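Local coordinates for citrate lyase subunit beta-like protein (Mycobacterium tuberculosis H37Rv, PDB 6CJ3) that is a magnesium-dependent lyase of the HpcH/HpaI aldolase family that works as a homotrimer and may take part in fatty acid biosynthesis, at residues A[185-190]-A[209-214]; A[191-196]-A[219-224]. All coordinates share one frame; numbering follows the deposited sequence.

Contact 1: A[185-190]-A[209-214]. With PYR (pyruvic acid), chain G.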
# COMPACT_ATOMS: atom_id res chain seq x y z
N ALA A 185 6.52 -13.31 9.93
CA ALA A 185 6.26 -11.87 9.88
C ALA A 185 6.50 -11.31 11.27
O ALA A 185 5.83 -11.72 12.22
CB ALA A 185 4.83 -11.57 9.41
N LEU A 186 7.44 -10.37 11.39
CA LEU A 186 7.80 -9.74 12.66
C LEU A 186 7.39 -8.27 12.65
O LEU A 186 7.78 -7.52 11.75
CB LEU A 186 9.31 -9.84 12.93
CG LEU A 186 9.98 -11.18 13.24
CD1 LEU A 186 9.91 -12.14 12.05
CD2 LEU A 186 11.43 -10.93 13.61
N ASP A 187 6.63 -7.85 13.67
CA ASP A 187 6.17 -6.47 13.79
C ASP A 187 7.22 -5.60 14.48
O ASP A 187 8.04 -6.09 15.27
CB ASP A 187 4.84 -6.42 14.56
CG ASP A 187 4.02 -5.16 14.25
OD1 ASP A 187 4.16 -4.59 13.16
OD2 ASP A 187 3.24 -4.73 15.13
N ALA A 188 7.20 -4.30 14.17
CA ALA A 188 8.19 -3.33 14.64
C ALA A 188 8.12 -3.13 16.15
O ALA A 188 7.12 -3.42 16.80
CB ALA A 188 7.99 -1.99 13.94
N VAL A 189 9.22 -2.60 16.72
CA VAL A 189 9.38 -2.45 18.16
C VAL A 189 8.59 -1.24 18.65
O VAL A 189 8.42 -0.25 17.93
CB VAL A 189 10.86 -2.32 18.56
CG1 VAL A 189 11.66 -3.53 18.08
CG2 VAL A 189 11.45 -1.03 18.02
N HIS A 190 8.14 -1.32 19.89
CA HIS A 190 7.48 -0.21 20.58
C HIS A 190 8.55 0.46 21.43
O HIS A 190 8.90 -0.04 22.50
CB HIS A 190 6.31 -0.72 21.41
CG HIS A 190 5.28 0.32 21.72
ND1 HIS A 190 4.31 0.70 20.82
CD2 HIS A 190 5.08 1.06 22.83
CE1 HIS A 190 3.55 1.64 21.36
NE2 HIS A 190 4.00 1.87 22.59
N VAL A 209 -4.05 -9.58 12.64
CA VAL A 209 -3.91 -9.67 11.19
C VAL A 209 -2.93 -10.75 10.76
O VAL A 209 -2.76 -10.97 9.56
CB VAL A 209 -3.50 -8.32 10.54
CG1 VAL A 209 -4.60 -7.28 10.75
CG2 VAL A 209 -2.13 -7.83 11.06
N GLY A 210 -2.29 -11.45 11.70
CA GLY A 210 -1.45 -12.58 11.37
C GLY A 210 0.06 -12.38 11.47
O GLY A 210 0.81 -13.23 10.96
N PHE A 211 0.54 -11.29 12.07
CA PHE A 211 1.94 -11.26 12.46
C PHE A 211 2.23 -12.44 13.38
O PHE A 211 1.37 -12.90 14.13
CB PHE A 211 2.29 -9.93 13.17
CG PHE A 211 2.63 -8.81 12.22
CD1 PHE A 211 3.91 -8.69 11.70
CD2 PHE A 211 1.65 -7.91 11.81
CE1 PHE A 211 4.22 -7.67 10.81
CE2 PHE A 211 1.96 -6.88 10.94
CZ PHE A 211 3.24 -6.76 10.43
N ASP A 212 3.46 -12.95 13.27
CA ASP A 212 3.91 -14.08 14.07
C ASP A 212 4.65 -13.67 15.33
O ASP A 212 4.67 -14.44 16.30
CB ASP A 212 4.82 -14.98 13.23
CG ASP A 212 4.13 -15.47 11.98
OD1 ASP A 212 3.14 -16.21 12.12
OD2 ASP A 212 4.54 -15.09 10.87
N VAL A 213 5.23 -12.48 15.34
CA VAL A 213 6.18 -12.05 16.36
C VAL A 213 6.00 -10.55 16.56
O VAL A 213 5.83 -9.81 15.59
CB VAL A 213 7.64 -12.36 15.94
CG1 VAL A 213 8.65 -11.62 16.85
CG2 VAL A 213 7.92 -13.86 15.93
N THR A 214 6.05 -10.10 17.81
CA THR A 214 6.30 -8.69 18.09
C THR A 214 7.68 -8.59 18.72
O THR A 214 7.93 -9.19 19.77
CB THR A 214 5.24 -8.09 19.00
OG1 THR A 214 4.03 -7.90 18.25
CG2 THR A 214 5.72 -6.74 19.53
C PYR G . 6.75 5.92 20.72
O PYR G . 7.92 5.74 20.16
OXT PYR G . 6.32 7.13 20.97
CA PYR G . 5.94 4.83 21.04
O3 PYR G . 6.46 3.62 21.09
CB PYR G . 4.48 5.05 21.35
O HOH W 1 3.30 -5.35 17.83
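Leu186 and Asp187 pair in parallel with Val213 and Thr214, joining strands 184-187 and 213-216, the last two of the closed eight-stranded TIM barrel, linked by a beta-alpha-beta crossover through helix 196-209. Asp187 N donates to Val213 O at 2.9 Å, almost straight (175°), and the O of Ala185 takes the N-H of Asp212 in its carbonyl plane plus a weak one from Val213. Asp212 OD2 in turn accepts Ala185 N through its anti lone pair, 2.8 Å away. Leu186 and Val213 lie side by side on the face that meets Trp18, Leu186 CG to Val213 CB 3.8 Å. On the other face Asp187 lies over the Phe211 ring: CB stands 4.0 Å from the ring centroid in a CH-pi contact, and OD1 sits above the plane toward the rim. With CG anti to the backbone N (chi1 -157°), the carboxylate is carried across that ring, where Trp142 binds OD1 and Arg171 forms a salt bridge with OD2. A water joins OD2 to Thr214 OG1, which also bonds Tyr229. Further out, Gly210 closes helix 196-209 in a Schellman motif, and His190, its ND1 bonded to Glu202, has pyruvate O3 3.3 Å above its ring plane, over the centre.

Contact 2: A[191-196]-A[219-224]. With PYR (pyruvic acid), chain G.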
# COMPACT_ATOMS: atom_id res chain seq x y z
N LEU A 191 9.07 1.60 20.95
CA LEU A 191 10.20 2.24 21.62
C LEU A 191 9.82 2.81 22.99
O LEU A 191 10.69 2.90 23.86
CB LEU A 191 10.78 3.35 20.75
CG LEU A 191 11.57 2.86 19.53
CD1 LEU A 191 12.12 4.07 18.81
CD2 LEU A 191 12.70 1.92 19.92
N ASP A 192 8.57 3.22 23.19
CA ASP A 192 8.15 3.78 24.48
C ASP A 192 7.91 2.62 25.45
O ASP A 192 6.81 2.05 25.51
CB ASP A 192 6.91 4.64 24.31
CG ASP A 192 6.58 5.46 25.55
OD1 ASP A 192 7.10 5.15 26.64
OD2 ASP A 192 5.79 6.40 25.44
N ILE A 193 8.95 2.27 26.21
CA ILE A 193 8.91 1.08 27.05
C ILE A 193 7.80 1.16 28.08
O ILE A 193 7.09 0.18 28.34
CB ILE A 193 10.28 0.88 27.74
CG1 ILE A 193 11.34 0.57 26.69
CG2 ILE A 193 10.20 -0.21 28.81
CD1 ILE A 193 12.74 0.70 27.22
N LEU A 194 7.64 2.32 28.72
CA LEU A 194 6.63 2.44 29.77
C LEU A 194 5.21 2.55 29.22
O LEU A 194 4.26 2.44 30.00
CB LEU A 194 6.95 3.63 30.68
CG LEU A 194 8.28 3.57 31.44
CD1 LEU A 194 8.48 4.81 32.30
CD2 LEU A 194 8.37 2.31 32.29
N ASP A 195 5.04 2.72 27.91
CA ASP A 195 3.72 2.80 27.28
C ASP A 195 3.16 1.39 27.06
O ASP A 195 3.04 0.89 25.94
CB ASP A 195 3.81 3.58 25.97
CG ASP A 195 2.48 3.64 25.24
OD1 ASP A 195 1.42 3.66 25.91
OD2 ASP A 195 2.51 3.67 23.99
N VAL A 196 2.81 0.75 28.18
CA VAL A 196 2.27 -0.61 28.13
C VAL A 196 0.93 -0.64 27.41
O VAL A 196 0.65 -1.56 26.64
CB VAL A 196 2.15 -1.19 29.56
CG1 VAL A 196 1.58 -2.59 29.51
CG2 VAL A 196 3.50 -1.17 30.26
N PRO A 219 12.78 -6.35 28.43
CA PRO A 219 12.14 -7.61 28.85
C PRO A 219 10.77 -7.43 29.48
O PRO A 219 9.95 -8.35 29.40
CB PRO A 219 13.15 -8.21 29.84
CG PRO A 219 14.00 -7.07 30.28
CD PRO A 219 14.06 -6.13 29.13
N SER A 220 10.49 -6.27 30.11
CA SER A 220 9.15 -6.00 30.62
C SER A 220 8.08 -6.07 29.52
O SER A 220 6.90 -6.29 29.83
CB SER A 220 9.10 -4.62 31.28
OG SER A 220 9.29 -3.60 30.30
N GLN A 221 8.46 -5.88 28.26
CA GLN A 221 7.49 -5.90 27.17
C GLN A 221 7.05 -7.31 26.79
O GLN A 221 5.99 -7.47 26.19
CB GLN A 221 8.06 -5.20 25.94
CG GLN A 221 8.41 -3.75 26.19
CD GLN A 221 8.98 -3.08 24.97
OE1 GLN A 221 9.96 -3.56 24.38
NE2 GLN A 221 8.37 -1.97 24.55
N ILE A 222 7.84 -8.33 27.15
CA ILE A 222 7.53 -9.70 26.72
C ILE A 222 6.20 -10.21 27.28
O ILE A 222 5.41 -10.77 26.51
CB ILE A 222 8.70 -10.64 27.05
CG1 ILE A 222 9.96 -10.23 26.28
CG2 ILE A 222 8.32 -12.08 26.78
CD1 ILE A 222 9.93 -10.56 24.79
N PRO A 223 5.90 -10.07 28.58
CA PRO A 223 4.59 -10.55 29.05
C PRO A 223 3.43 -9.85 28.37
O PRO A 223 2.39 -10.49 28.14
CB PRO A 223 4.64 -10.24 30.56
CG PRO A 223 6.08 -10.23 30.88
CD PRO A 223 6.75 -9.61 29.70
N VAL A 224 3.57 -8.57 28.03
CA VAL A 224 2.49 -7.87 27.35
C VAL A 224 2.26 -8.47 25.97
O VAL A 224 1.11 -8.69 25.55
CB VAL A 224 2.81 -6.36 27.27
CG1 VAL A 224 1.69 -5.60 26.57
CG2 VAL A 224 3.05 -5.82 28.67
C PYR G . 6.75 5.92 20.72
O PYR G . 7.92 5.74 20.16
OXT PYR G . 6.32 7.13 20.97
CA PYR G . 5.94 4.83 21.04
O3 PYR G . 6.46 3.62 21.09
CB PYR G . 4.48 5.05 21.35
O HOH W 2 6.02 -0.89 25.91
O HOH W 3 7.03 -2.02 29.92
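Val196 and Val224 make the tight part of this contact, their side chains crossing at a slant with CG1 of Val196 3.6 Å from CG2 of Val224. Val196 begins helix 196-209 and Val224 lies in helix 221-228, so the two branched side chains meet where one helix starts beside the next; Val224 also packs on Leu199 and Gln200 of helix 196-209. Toward Ile193 and Ser220 the fit is looser and wetter. Ile193 brings its CG2 methyl to 3.8 Å from Ser220 OG and its CA to 4.0 Å from Gln221 NE2, and no direct hydrogen bond spans the segments. Water does the bridging instead: one molecule donates to Ile193 O at 2.7 Å and lies 2.8 Å from Ser220 OG, while another, with several acceptors competing for its protons, lies 2.9 Å from Ile193 O and accepts from Gln221 NE2. The extended middle of the Gln221 side chain (chi2 179°) carries the amide to the loop, where OE1 takes the N-H of Ile217. Ser220 OG has a further partner in His218. Behind the contact, Asp192 to Asp195 form a type I beta turn. The same loop contacts a bound pyruvate, distinct from a second one about 11 Å from the Gln221 side chain: Asp192 N donates to its O3 at 3.0 Å (161°), and Asp195 OD2 approaches its methyl CB. The third subunit packs on this loop, with its Gln258, Met259 and Val264 against Asp192, Ile193 and Leu191. Segment 191-196 is thus a beta-alpha loop of the TIM-barrel (beta-alpha)8 fold, leading from strand 184-187 to the N-cap of helix 196-209, where Asp195 OD1 accepts the N-H of Gly198.

How the contacts relate
Along the chain the segments alternate: 185-190, 191-196, 209-214, then 219-224. Contact 1 joins strands 184-187 and 213-216 within the barrel wall, and its centre is about 8 Å from the centre of the chain; contact 2 joins the loop and the helix that follow those strands nearer the surface. The centres of the two contacts are about 14 Å apart. Helix 196-209 runs between them, starting in contact 2 and ending in contact 1. They meet at His190, whose NE2 lies 2.7 Å from Asp195 OD2 and whose O lies 2.9 Å from Gln221 NE2, both probable hydrogen bonds. These bonds tie the two successive beta-alpha units together, and both contacts touch the same pyruvate.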